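Local coordinates for protein type III effector HopU1 (Pseudomonas syringae pv. tomato, PDB 3U0J) that probably transfers ADP-ribose from NAD+ to arginines of target proteins, as a bacterial type III effector with an RNA-binding target in plant immunity, at residues Ala163-Gly174 with Asn216-Gly227. Numbering follows the deposited sequence.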
# COMPACT_ATOMS: atom_id res chain seq x y z
N ALA A 163 13.86 0.97 7.74
CA ALA A 163 13.60 0.03 6.66
C ALA A 163 13.35 -1.39 7.18
O ALA A 163 13.88 -1.80 8.21
CB ALA A 163 14.74 0.05 5.68
N PHE A 164 12.54 -2.15 6.46
CA PHE A 164 12.29 -3.52 6.85
C PHE A 164 12.94 -4.40 5.81
O PHE A 164 12.91 -4.10 4.61
CB PHE A 164 10.78 -3.80 6.93
CG PHE A 164 10.44 -5.26 7.10
CD1 PHE A 164 10.22 -5.79 8.35
CD2 PHE A 164 10.33 -6.09 6.00
CE1 PHE A 164 9.91 -7.13 8.51
CE2 PHE A 164 10.01 -7.44 6.15
CZ PHE A 164 9.81 -7.95 7.40
N ARG A 165 13.57 -5.46 6.30
CA ARG A 165 14.11 -6.48 5.44
C ARG A 165 13.68 -7.80 6.07
O ARG A 165 13.58 -7.91 7.29
CB ARG A 165 15.63 -6.34 5.31
CG ARG A 165 16.44 -7.02 6.40
CD ARG A 165 17.89 -6.52 6.41
NE ARG A 165 18.05 -5.37 7.29
CZ ARG A 165 18.74 -5.38 8.44
NH1 ARG A 165 19.36 -6.49 8.84
NH2 ARG A 165 18.82 -4.28 9.17
N GLY A 166 13.35 -8.78 5.25
CA GLY A 166 12.80 -10.02 5.78
C GLY A 166 11.64 -10.56 4.97
O GLY A 166 11.36 -10.10 3.87
N THR A 167 10.95 -11.53 5.54
CA THR A 167 9.89 -12.23 4.83
C THR A 167 8.52 -11.67 5.20
O THR A 167 8.22 -11.47 6.38
CB THR A 167 9.94 -13.76 5.10
OG1 THR A 167 11.12 -14.31 4.49
CG2 THR A 167 8.71 -14.44 4.53
N VAL A 168 7.71 -11.41 4.18
CA VAL A 168 6.34 -10.98 4.37
C VAL A 168 5.52 -11.81 3.42
O VAL A 168 6.09 -12.53 2.59
CB VAL A 168 6.15 -9.52 3.99
CG1 VAL A 168 6.92 -8.63 4.93
CG2 VAL A 168 6.58 -9.29 2.55
N TYR A 169 4.20 -11.71 3.54
CA TYR A 169 3.27 -12.57 2.82
C TYR A 169 2.14 -11.76 2.20
O TYR A 169 1.82 -10.67 2.67
CB TYR A 169 2.70 -13.64 3.75
CG TYR A 169 3.75 -14.50 4.43
CD1 TYR A 169 4.23 -15.67 3.83
CD2 TYR A 169 4.26 -14.14 5.67
CE1 TYR A 169 5.19 -16.43 4.45
CE2 TYR A 169 5.22 -14.91 6.30
CZ TYR A 169 5.68 -16.05 5.69
OH TYR A 169 6.63 -16.79 6.35
N ARG A 170 1.54 -12.32 1.15
CA ARG A 170 0.44 -11.72 0.40
C ARG A 170 -0.50 -12.84 0.04
O ARG A 170 -0.06 -13.91 -0.37
CB ARG A 170 0.93 -11.18 -0.94
CG ARG A 170 1.22 -9.72 -0.98
CD ARG A 170 0.00 -8.92 -1.35
NE ARG A 170 -0.20 -8.79 -2.79
CZ ARG A 170 -1.21 -8.10 -3.31
NH1 ARG A 170 -2.09 -7.48 -2.49
NH2 ARG A 170 -1.34 -8.04 -4.64
N GLY A 171 -1.79 -12.59 0.17
CA GLY A 171 -2.78 -13.55 -0.28
C GLY A 171 -3.60 -12.90 -1.36
O GLY A 171 -4.07 -11.78 -1.20
N ILE A 172 -3.78 -13.62 -2.47
CA ILE A 172 -4.55 -13.17 -3.62
C ILE A 172 -5.59 -14.24 -3.94
O ILE A 172 -5.37 -15.42 -3.67
CB ILE A 172 -3.59 -12.93 -4.83
CG1 ILE A 172 -2.88 -11.60 -4.67
CG2 ILE A 172 -4.31 -12.92 -6.15
CD1 ILE A 172 -3.84 -10.49 -4.27
N ARG A 173 -6.72 -13.84 -4.51
CA ARG A 173 -7.72 -14.78 -5.04
C ARG A 173 -7.84 -14.61 -6.57
O ARG A 173 -8.13 -13.52 -7.07
CB ARG A 173 -9.07 -14.55 -4.38
CG ARG A 173 -10.14 -15.55 -4.78
CD ARG A 173 -11.49 -15.15 -4.19
NE ARG A 173 -12.56 -15.98 -4.72
CZ ARG A 173 -12.97 -17.12 -4.16
NH1 ARG A 173 -12.39 -17.56 -3.04
NH2 ARG A 173 -13.95 -17.82 -4.73
N GLY A 174 -7.60 -15.68 -7.33
CA GLY A 174 -7.51 -15.55 -8.78
C GLY A 174 -7.88 -16.76 -9.61
O GLY A 174 -7.91 -17.90 -9.11
N ASN A 216 -8.30 -17.01 -0.12
CA ASN A 216 -7.28 -16.82 -1.14
C ASN A 216 -6.66 -18.12 -1.60
O ASN A 216 -6.38 -19.00 -0.79
CB ASN A 216 -6.19 -15.86 -0.65
CG ASN A 216 -6.71 -14.46 -0.38
OD1 ASN A 216 -6.20 -13.75 0.50
ND2 ASN A 216 -7.74 -14.06 -1.13
N ASN A 217 -6.44 -18.25 -2.91
CA ASN A 217 -5.85 -19.46 -3.49
C ASN A 217 -4.45 -19.23 -4.05
O ASN A 217 -3.76 -20.18 -4.42
CB ASN A 217 -6.76 -20.05 -4.57
CG ASN A 217 -7.00 -19.08 -5.69
OD1 ASN A 217 -6.93 -17.87 -5.50
ND2 ASN A 217 -7.29 -19.60 -6.88
N ILE A 218 -4.03 -17.97 -4.11
CA ILE A 218 -2.66 -17.66 -4.52
C ILE A 218 -1.87 -17.02 -3.39
O ILE A 218 -2.23 -15.95 -2.90
CB ILE A 218 -2.65 -16.73 -5.73
CG1 ILE A 218 -3.41 -17.41 -6.89
CG2 ILE A 218 -1.23 -16.36 -6.12
CD1 ILE A 218 -3.72 -16.47 -8.04
N ALA A 219 -0.80 -17.67 -2.94
CA ALA A 219 0.02 -17.11 -1.87
C ALA A 219 1.34 -16.60 -2.40
O ALA A 219 1.95 -17.22 -3.27
CB ALA A 219 0.26 -18.14 -0.76
N PHE A 220 1.78 -15.47 -1.88
CA PHE A 220 3.08 -14.93 -2.23
C PHE A 220 3.96 -14.90 -1.00
O PHE A 220 3.60 -14.30 0.02
CB PHE A 220 2.94 -13.51 -2.77
CG PHE A 220 2.34 -13.45 -4.14
CD1 PHE A 220 3.14 -13.53 -5.26
CD2 PHE A 220 0.98 -13.30 -4.31
CE1 PHE A 220 2.58 -13.47 -6.53
CE2 PHE A 220 0.43 -13.23 -5.59
CZ PHE A 220 1.24 -13.31 -6.70
N GLN A 221 5.11 -15.55 -1.09
CA GLN A 221 6.06 -15.48 -0.01
C GLN A 221 7.19 -14.63 -0.49
O GLN A 221 7.98 -15.04 -1.34
CB GLN A 221 6.57 -16.85 0.35
CG GLN A 221 7.63 -16.82 1.42
CD GLN A 221 8.13 -18.19 1.73
OE1 GLN A 221 7.36 -19.09 2.08
NE2 GLN A 221 9.44 -18.38 1.58
N ILE A 222 7.27 -13.42 0.05
CA ILE A 222 8.16 -12.39 -0.46
C ILE A 222 9.25 -12.10 0.55
O ILE A 222 8.98 -11.91 1.74
CB ILE A 222 7.37 -11.11 -0.68
CG1 ILE A 222 6.08 -11.43 -1.42
CG2 ILE A 222 8.20 -10.09 -1.40
CD1 ILE A 222 5.19 -10.24 -1.65
N SER A 223 10.49 -12.09 0.09
CA SER A 223 11.56 -11.63 0.94
C SER A 223 12.02 -10.27 0.42
O SER A 223 12.34 -10.10 -0.76
CB SER A 223 12.71 -12.63 1.00
OG SER A 223 13.40 -12.67 -0.22
N LEU A 224 12.03 -9.29 1.33
CA LEU A 224 12.26 -7.92 0.96
C LEU A 224 13.63 -7.49 1.40
O LEU A 224 14.09 -7.83 2.50
CB LEU A 224 11.23 -7.03 1.66
CG LEU A 224 9.76 -7.33 1.33
CD1 LEU A 224 8.85 -6.72 2.37
CD2 LEU A 224 9.42 -6.82 -0.07
N LYS A 225 14.30 -6.75 0.54
CA LYS A 225 15.51 -6.07 0.95
C LYS A 225 15.12 -4.76 1.63
O LYS A 225 15.79 -4.31 2.57
CB LYS A 225 16.40 -5.80 -0.26
CG LYS A 225 16.80 -7.06 -1.01
CD LYS A 225 17.75 -6.74 -2.16
CE LYS A 225 18.21 -8.00 -2.86
NZ LYS A 225 19.24 -7.70 -3.89
N ARG A 226 14.04 -4.14 1.17
CA ARG A 226 13.66 -2.83 1.68
C ARG A 226 12.16 -2.53 1.55
O ARG A 226 11.59 -2.55 0.46
CB ARG A 226 14.50 -1.77 0.99
CG ARG A 226 14.49 -0.41 1.66
CD ARG A 226 15.67 0.47 1.18
NE ARG A 226 15.34 1.89 1.22
CZ ARG A 226 15.82 2.76 2.11
NH1 ARG A 226 16.67 2.36 3.05
NH2 ARG A 226 15.44 4.03 2.05
N GLY A 227 11.52 -2.23 2.68
CA GLY A 227 10.10 -1.93 2.70
C GLY A 227 9.68 -1.09 3.90
O GLY A 227 10.46 -0.86 4.83
O HOH W 1 11.37 -15.75 1.79
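V168 and L224 meet at about a right angle: CD1 of L224 reaches over both methyls of V168, 3.4 Å from CG2 and 3.7 Å from CG1. The ring of F164 approaches the same methyl obliquely, F164 CD2 to L224 CD1 4.0 Å. Farther along this face R170 and I222 run side by side in the same direction, R170 CG 4.1 Å from I222 CD1, and CB of R170 lies 3.6 Å from CB of F220. CG1 of I172 comes up to the edge of the F220 ring, near its plane, at CE2. On the opposite face, T167, Y169, Q221 and S223 form a more polar row. With CG anti to the backbone N (chi1 177°) and its chain extended, Q221 runs alongside Y169, pointing the same way, Q221 CG 3.9 Å from Y169 CE1; amide and ring planes stand 79° apart. A water joins Q221 NE2 to T167 OG1. At the far end N217 OD1 accepts from G174 N on a lone pair, while N217 ND2 gives G174 O a nearly straight bond (2.9 Å, 176°). O of I172 takes N-H from I218 (N at 2.9 Å) and, weakly, from N217, making a classic beta bulge. The antiparallel ladder runs from G166–L224 to I172–I218; beyond a second bulge F164 pairs with G227, the G227 N to F164 O bond being weak. Strand 167-172 edges the mixed five-stranded sheet of this ADP-ribosyltransferase fold, and 218-224 joins it to parallel strand 263-269.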